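Local coordinates for protein alpha-galactosidase (PDB 6LCJ) that probably hydrolyses terminal alpha-galactosyl residues from galactosides, as a hexameric, thermostable glycosidase of family GH36, at residues R447-A450 against F451-E455. Numbering follows the deposited sequence.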
loop_
_atom_site.group_PDB
_atom_site.type_symbol
_atom_site.label_atom_id
_atom_site.label_comp_id
_atom_site.label_asym_id
_atom_site.label_seq_id
_atom_site.Cartn_x
_atom_site.Cartn_y
_atom_site.Cartn_z
ATOM N N ARG E 447 41.469 26.684 37.450
ATOM C CA ARG E 447 40.594 25.545 37.683
ATOM C C ARG E 447 41.116 24.298 36.991
ATOM O O ARG E 447 41.076 23.210 37.572
ATOM C CB ARG E 447 39.179 25.867 37.239
ATOM C CG ARG E 447 38.392 26.452 38.375
ATOM C CD ARG E 447 37.086 26.991 37.929
ATOM N NE ARG E 447 36.150 25.937 37.580
ATOM C CZ ARG E 447 35.623 25.793 36.375
ATOM N NH1 ARG E 447 35.950 26.646 35.403
ATOM N NH2 ARG E 447 34.772 24.799 36.144
ATOM N N LEU E 448 41.629 24.443 35.762
ATOM C CA LEU E 448 42.164 23.294 35.039
ATOM C C LEU E 448 43.356 22.683 35.773
ATOM O O LEU E 448 43.437 21.459 35.930
ATOM C CB LEU E 448 42.558 23.696 33.615
ATOM C CG LEU E 448 43.340 22.638 32.805
ATOM C CD1 LEU E 448 42.540 21.309 32.640
ATOM C CD2 LEU E 448 43.820 23.180 31.451
ATOM N N GLU E 449 44.280 23.514 36.258
ATOM C CA GLU E 449 45.429 22.970 36.978
ATOM C C GLU E 449 45.016 22.287 38.280
ATOM O O GLU E 449 45.526 21.211 38.605
ATOM C CB GLU E 449 46.463 24.064 37.246
ATOM C CG GLU E 449 47.792 23.529 37.797
ATOM C CD GLU E 449 48.401 22.345 36.994
ATOM O OE1 GLU E 449 48.109 22.164 35.783
ATOM O OE2 GLU E 449 49.200 21.589 37.587
ATOM N N ALA E 450 44.107 22.888 39.050
ATOM C CA ALA E 450 43.660 22.204 40.258
ATOM C C ALA E 450 42.953 20.891 39.925
ATOM O O ALA E 450 43.037 19.925 40.691
ATOM C CB ALA E 450 42.757 23.118 41.084
ATOM N N PHE E 451 42.274 20.831 38.781
ATOM C CA PHE E 451 41.632 19.590 38.348
ATOM C C PHE E 451 42.673 18.500 38.086
ATOM O O PHE E 451 42.548 17.371 38.576
ATOM C CB PHE E 451 40.789 19.886 37.103
ATOM C CG PHE E 451 40.258 18.666 36.383
ATOM C CD1 PHE E 451 39.186 17.939 36.901
ATOM C CD2 PHE E 451 40.787 18.291 35.148
ATOM C CE1 PHE E 451 38.669 16.847 36.224
ATOM C CE2 PHE E 451 40.269 17.197 34.448
ATOM C CZ PHE E 451 39.210 16.471 34.995
ATOM N N LEU E 452 43.727 18.841 37.340
ATOM C CA LEU E 452 44.775 17.880 37.021
ATOM C C LEU E 452 45.579 17.485 38.252
ATOM O O LEU E 452 45.888 16.303 38.439
ATOM C CB LEU E 452 45.701 18.462 35.958
ATOM C CG LEU E 452 45.023 18.673 34.608
ATOM C CD1 LEU E 452 45.860 19.540 33.683
ATOM C CD2 LEU E 452 44.740 17.331 33.979
ATOM N N ALA E 453 45.924 18.451 39.106
ATOM C CA ALA E 453 46.922 18.224 40.146
ATOM C C ALA E 453 46.352 17.614 41.416
ATOM O O ALA E 453 47.130 17.230 42.293
ATOM C CB ALA E 453 47.629 19.535 40.498
ATOM N N ARG E 454 45.035 17.520 41.549
ATOM C CA ARG E 454 44.420 17.091 42.794
ATOM C C ARG E 454 43.630 15.810 42.591
ATOM O O ARG E 454 43.150 15.514 41.497
ATOM C CB ARG E 454 43.486 18.162 43.370
ATOM C CG ARG E 454 44.200 19.242 44.143
ATOM C CD ARG E 454 43.352 20.502 44.263
ATOM N NE ARG E 454 42.267 20.339 45.225
ATOM C CZ ARG E 454 40.991 20.160 44.896
ATOM N NH1 ARG E 454 40.623 20.115 43.607
ATOM N NH2 ARG E 454 40.083 20.018 45.857
ATOM N N GLU E 455 43.501 15.063 43.660
ATOM C CA GLU E 455 42.707 13.847 43.702
ATOM C C GLU E 455 41.549 14.169 44.641
ATOM O O GLU E 455 41.706 14.148 45.865
ATOM C CB GLU E 455 43.545 12.664 44.180
ATOM C CG GLU E 455 44.803 12.335 43.329
ATOM C CD GLU E 455 45.866 13.452 43.302
ATOM O OE1 GLU E 455 46.751 13.428 42.405
ATOM O OE2 GLU E 455 45.816 14.356 44.172
#
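Leu448 and Leu452 meet one turn apart near the end of helix 442-453. Their side chains lie obliquely to each other, and CD1 of Leu448 is 3.9 Å from CD1 of Leu452. The same Leu448 methyl also comes within 4.3 Å of CD2 of the Phe451 ring. Glu449 crosses Leu452 at about a right angle. Its CG is anti to the backbone N (chi1 -171°), and a bend at chi2 sets the carboxylate beside its neighbours one turn on. OE1 lies 4.0 Å from CD1 of Leu452, and OE2 lies 3.9 Å from CB of Ala453. OE2 also accepts a hydrogen bond from Ser189. Shortening Leu452 to alanine removes CG and both methyls, which would probably leave a gap beside CD1 of Leu448 and cost the apolar contact with Phe190.

Backbone i to i+4 hydrogen bonds run from Phe451 N to Arg447 O, from Leu452 N to Leu448 O and from Ala453 N to Glu449 O. A fourth, from Arg454 N to Ala450 O, is weak at 3.2 Å, as the chain leaves the helix at Arg454. The Arg454 side chain folds back so that Ala450 O lies at the edge of its guanidinium, 3.8 Å from NH1.

Phe451 packs against helix 415-428, where its ring meets His426 edge-to-face, and Lys431 of barrel strand 431-433 makes a cation-pi contact with it. Leu452 touches Phe190, in the loop before strand 192-195 of the parallel barrel sheet.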